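Local coordinates for protein acetolactate synthase, small subunit (Thermotoga maritima, PDB 2FGC) that forms the small, probably regulatory subunit of acetolactate synthase, pairing an ACT domain with a second alpha-beta domain, at residues S33-N38 against L70-I75; E114-K119 against I150-A155. All blocks are in the same frame, centred on the assembly; numbering follows the deposited sequence.

Contact 1. Residues S33-N38 against L70-I75; sequences SMLVHN and LSRLVI
Arg72 reaches across to Ser33, its NH1 donating a hydrogen bond of 3.0 Å to Ser33 OG that lies within the guanidinium plane and runs fairly straight, 155° at the hydrogen. The arginine chain leaves its strand extended, and the bend at chi3 (-57°) turns the guanidinium toward the partner strand, where Ser33 and Leu35 receive it. NH2 has a second partner, a salt bridge to Glu66, so bonds to different partners help fix the rotation of the group; a long, weak ion pair joins NH1 to Glu173 of the second subunit. Leu35 covers one face of the guanidinium: its CD1 sits 3.4 Å from Arg72 NH2, offset toward the rim.

The backbones run antiparallel, and Met34–Leu73 and Val36–Ser71 are the hydrogen-bonded pairs. Val36 N to Ser71 O, at 2.8 Å, is nearly straight, whereas Met34 N to Leu73 O is weak because the N-H points well off the acceptor. The non-hydrogen-bonded pair Leu35–Arg72 lies between these two, and His37–Leu70 follows beyond Val36–Ser71. On the face of Leu35, Leu70 crosses it at about a right angle, CD1 lying 3.9 Å from Leu35 CG, while Leu70 CD2 touches His37 CA, 3.7 Å away, and lies loosely off the edge of its ring. On the face of Met34 and Val36, Leu73 CD1 packs 3.9 Å from Val36 CG2, and the CE methyl of selenomethionine Met34 lies near Ile75 CD1.

Both strands are interior to a four-stranded antiparallel sheet. Strand 97-102 flanks 28-37, with Val98 and Lys99 against Leu35; strand 56-64 lies along 70-79, with Val62 against Leu73. Phe50 of helix 42-51 packs on Met34 and Ile75, covering that face in the alpha-beta layering of an ACT domain.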
# COMPACT_ATOMS: atom_id res chain seq x y z
N SER A 33 10.42 -9.14 3.19
CA SER A 33 10.29 -7.89 3.85
C SER A 33 11.68 -7.29 4.03
O SER A 33 12.66 -8.02 4.17
CB SER A 33 9.59 -8.12 5.18
OG SER A 33 9.18 -6.87 5.67
N MSE A 34 11.78 -5.98 4.03
CA MSE A 34 13.09 -5.41 3.97
C MSE A 34 13.15 -4.07 4.66
O MSE A 34 12.31 -3.23 4.42
CB MSE A 34 13.38 -5.19 2.52
CG MSE A 34 14.76 -5.18 2.19
SE MSE A 34 14.85 -5.07 0.21
CE MSE A 34 13.88 -6.85 -0.31
N LEU A 35 14.17 -3.85 5.48
CA LEU A 35 14.26 -2.63 6.27
C LEU A 35 15.32 -1.79 5.60
O LEU A 35 16.41 -2.29 5.39
CB LEU A 35 14.68 -3.01 7.68
CG LEU A 35 14.07 -2.34 8.91
CD1 LEU A 35 12.57 -2.22 8.83
CD2 LEU A 35 14.45 -3.17 10.14
N VAL A 36 15.00 -0.55 5.22
CA VAL A 36 15.98 0.29 4.50
C VAL A 36 16.11 1.69 5.16
O VAL A 36 15.11 2.29 5.58
CB VAL A 36 15.66 0.39 2.94
CG1 VAL A 36 15.22 -0.98 2.33
CG2 VAL A 36 14.56 1.36 2.67
N HIS A 37 17.34 2.22 5.27
CA HIS A 37 17.56 3.58 5.77
C HIS A 37 16.77 4.52 4.85
O HIS A 37 16.87 4.42 3.64
CB HIS A 37 19.07 3.89 5.81
CG HIS A 37 19.40 5.29 6.27
ND1 HIS A 37 18.87 5.85 7.43
CD2 HIS A 37 20.24 6.22 5.75
CE1 HIS A 37 19.35 7.07 7.57
NE2 HIS A 37 20.18 7.32 6.58
N ASN A 38 15.92 5.38 5.40
CA ASN A 38 15.15 6.23 4.49
C ASN A 38 15.66 7.66 4.36
O ASN A 38 15.65 8.44 5.31
CB ASN A 38 13.61 6.07 4.65
CG ASN A 38 12.96 7.10 5.58
OD1 ASN A 38 12.98 8.32 5.33
ND2 ASN A 38 12.32 6.60 6.64
N LEU A 70 13.80 4.24 9.50
CA LEU A 70 13.89 3.10 8.61
C LEU A 70 12.54 2.77 8.05
O LEU A 70 11.58 2.68 8.78
CB LEU A 70 14.43 1.88 9.33
CG LEU A 70 15.75 1.92 10.10
CD1 LEU A 70 15.99 0.54 10.70
CD2 LEU A 70 16.90 2.37 9.21
N SER A 71 12.50 2.59 6.73
CA SER A 71 11.30 2.12 6.05
C SER A 71 11.30 0.62 5.88
O SER A 71 12.35 -0.00 5.87
CB SER A 71 11.26 2.73 4.67
OG SER A 71 11.10 4.09 4.85
N ARG A 72 10.10 0.05 5.76
CA ARG A 72 9.95 -1.36 5.51
C ARG A 72 9.20 -1.53 4.23
O ARG A 72 8.16 -0.89 4.01
CB ARG A 72 9.22 -2.03 6.65
CG ARG A 72 8.86 -3.51 6.42
CD ARG A 72 8.32 -4.19 7.73
NE ARG A 72 9.27 -4.11 8.87
CZ ARG A 72 10.23 -5.00 9.08
NH1 ARG A 72 10.40 -5.99 8.23
NH2 ARG A 72 11.03 -4.90 10.13
N LEU A 73 9.75 -2.38 3.39
CA LEU A 73 9.27 -2.72 2.07
C LEU A 73 8.93 -4.17 2.03
O LEU A 73 9.73 -4.98 2.46
CB LEU A 73 10.42 -2.61 1.08
CG LEU A 73 10.59 -1.30 0.36
CD1 LEU A 73 11.29 -0.36 1.30
CD2 LEU A 73 11.42 -1.58 -0.85
N VAL A 74 7.81 -4.48 1.42
CA VAL A 74 7.40 -5.84 1.21
C VAL A 74 7.34 -5.99 -0.26
O VAL A 74 6.76 -5.14 -0.95
CB VAL A 74 6.04 -6.14 1.82
CG1 VAL A 74 5.63 -7.61 1.56
CG2 VAL A 74 6.12 -5.88 3.34
N ILE A 75 7.99 -7.04 -0.73
CA ILE A 75 8.15 -7.29 -2.13
C ILE A 75 7.68 -8.70 -2.37
O ILE A 75 7.94 -9.61 -1.59
CB ILE A 75 9.63 -7.07 -2.58
CG1 ILE A 75 10.04 -5.66 -2.25
CG2 ILE A 75 9.77 -7.15 -4.05
CD1 ILE A 75 11.55 -5.45 -2.34

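Contact 2. Residues E114-K119 against I150-A155; sequences EMALIK and IEITGA
Ile118 CD1 reaches Ile152 CG2 through a matched pair of side-chain torsions. In Ile118, CG1 stands anti to the carbonyl carbon (chi1 -54°) and carries CD1 out on the face it shares with Ala116 and Ile152; in Ile152, CG1 is anti to the backbone N (chi1 -152°), leaving the CG2 branch between N and carbonyl carbon and turned to meet it. Ile118 CD1 then lies 3.6 Å from Ile152 CG2, the two chains passing at a slant. The same CG2 also touches the methyl of Ala116, so one branch touches two residues of 114-119.

On the other face, Met115, a selenomethionine, lays its CG 3.4 Å from Thr153 OG1. Its chain bends at chi2 and chi3, taking the selenium away from the threonine and to the neighbourhood of Glu151. Leu117 CD2 rests on the aliphatic CB and CG of Glu151, at 4.1 Å from CG, while the carboxylate beyond is salt-bridged to Arg113 of the second subunit. Thr153 OG1 hydrogen-bonds the same hydroxyl of Thr153 of that subunit, so this face lies at the dimer interface.

Six backbone hydrogen bonds join the strands in three antiparallel pairs: Glu114–Gly154, Ala116–Ile152 and Ile118–Ile150. Ala116 N to Ile152 O measures 2.7 Å. Gly154 has backbone angles that call for glycine, just before Ala155 takes the N-cap position of helix 156-165. Glu114 extends its carboxylate to a salt bridge with Arg156 of that helix.

Val159, Phe162 and Ile163 of helix 156-165 cover the face of Ala116 and Ile118, while Ile129 and Val133 of helix 126-135 meet Ile150. Two helices over one face of a four-stranded antiparallel sheet of order 2-3-1-4 make a ferredoxin-like beta-alpha-beta-beta-alpha-beta fold, resembling that of ACT domains.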
# COMPACT_ATOMS: atom_id res chain seq x y z
N GLU A 114 -4.20 -6.80 1.55
CA GLU A 114 -4.21 -5.74 0.58
C GLU A 114 -5.38 -4.77 0.91
O GLU A 114 -6.38 -5.16 1.51
CB GLU A 114 -4.36 -6.38 -0.82
CG GLU A 114 -4.39 -5.39 -1.97
CD GLU A 114 -4.03 -6.05 -3.32
OE1 GLU A 114 -4.30 -7.29 -3.43
OE2 GLU A 114 -3.46 -5.34 -4.23
N MSE A 115 -5.26 -3.52 0.51
CA MSE A 115 -6.38 -2.62 0.60
C MSE A 115 -6.69 -1.96 -0.76
O MSE A 115 -5.77 -1.65 -1.51
CB MSE A 115 -6.02 -1.60 1.65
CG MSE A 115 -7.14 -0.78 2.13
SE MSE A 115 -6.87 1.07 1.62
CE MSE A 115 -5.41 1.65 2.68
N ALA A 116 -7.96 -1.76 -1.11
CA ALA A 116 -8.32 -1.08 -2.35
C ALA A 116 -9.32 0.02 -2.06
O ALA A 116 -10.17 -0.14 -1.19
CB ALA A 116 -8.93 -2.07 -3.31
N LEU A 117 -9.20 1.14 -2.76
CA LEU A 117 -10.29 2.14 -2.83
C LEU A 117 -11.03 1.96 -4.15
O LEU A 117 -10.38 1.98 -5.21
CB LEU A 117 -9.76 3.57 -2.76
CG LEU A 117 -9.12 3.99 -1.43
CD1 LEU A 117 -8.88 5.47 -1.40
CD2 LEU A 117 -9.98 3.60 -0.26
N ILE A 118 -12.35 1.76 -4.10
CA ILE A 118 -13.08 1.54 -5.35
C ILE A 118 -14.21 2.56 -5.59
O ILE A 118 -15.15 2.60 -4.81
CB ILE A 118 -13.64 0.12 -5.38
CG1 ILE A 118 -12.49 -0.85 -5.13
CG2 ILE A 118 -14.28 -0.15 -6.74
CD1 ILE A 118 -12.83 -2.02 -4.30
N LYS A 119 -14.11 3.36 -6.66
CA LYS A 119 -15.21 4.29 -7.05
C LYS A 119 -16.19 3.58 -7.99
O LYS A 119 -15.80 3.14 -9.07
CB LYS A 119 -14.63 5.50 -7.76
CG LYS A 119 -15.49 6.73 -7.84
CD LYS A 119 -14.76 7.82 -8.71
CE LYS A 119 -14.88 9.24 -8.17
NZ LYS A 119 -13.60 9.99 -8.38
N ILE A 150 -15.74 2.88 -2.04
CA ILE A 150 -15.70 1.80 -1.12
C ILE A 150 -14.24 1.56 -0.76
O ILE A 150 -13.34 1.61 -1.63
CB ILE A 150 -16.32 0.58 -1.77
CG1 ILE A 150 -17.81 0.84 -2.06
CG2 ILE A 150 -16.12 -0.65 -0.89
CD1 ILE A 150 -18.34 -0.02 -3.21
N GLU A 151 -14.02 1.38 0.54
CA GLU A 151 -12.78 0.86 1.07
C GLU A 151 -12.88 -0.65 1.39
O GLU A 151 -13.75 -1.09 2.13
CB GLU A 151 -12.45 1.63 2.34
CG GLU A 151 -11.10 1.32 2.91
CD GLU A 151 -11.12 1.42 4.43
OE1 GLU A 151 -11.19 2.57 4.96
OE2 GLU A 151 -11.08 0.34 5.08
N ILE A 152 -11.95 -1.42 0.87
CA ILE A 152 -11.93 -2.87 1.12
C ILE A 152 -10.49 -3.37 1.46
O ILE A 152 -9.52 -3.03 0.75
CB ILE A 152 -12.65 -3.62 -0.03
CG1 ILE A 152 -13.28 -4.94 0.40
CG2 ILE A 152 -11.87 -3.75 -1.26
CD1 ILE A 152 -14.84 -4.79 0.31
N THR A 153 -10.38 -4.12 2.57
CA THR A 153 -9.11 -4.71 3.05
C THR A 153 -9.23 -6.23 3.13
O THR A 153 -10.28 -6.71 3.48
CB THR A 153 -8.72 -4.13 4.45
OG1 THR A 153 -8.76 -2.69 4.44
CG2 THR A 153 -7.30 -4.48 4.78
N GLY A 154 -8.23 -7.05 2.78
CA GLY A 154 -8.34 -8.51 3.09
C GLY A 154 -7.27 -9.20 2.34
O GLY A 154 -6.46 -8.53 1.74
N ALA A 155 -7.27 -10.52 2.32
CA ALA A 155 -6.41 -11.26 1.40
C ALA A 155 -6.61 -10.80 -0.07
O ALA A 155 -7.68 -10.30 -0.45
CB ALA A 155 -6.70 -12.76 1.53

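Contacts 1 and 2 join corresponding strands of two similar domains: each pairs the first strand of an antiparallel sheet with the third, the two central strands in an order of 2-3-1-4. Their centres lie 23 Å apart on opposite sides of the chain's centre, with the nearest atoms about 10 Å apart. Both are largely buried, although contact 1 reaches the surface at His37 and Asn38. In contact 1 the arginine is shared between Ser33 across the pair and Glu66 outside it, whereas contact 2 is joined by backbone bonds and apolar packing, its polar side-chain ends having their main partners on helix 156-165 or the second subunit.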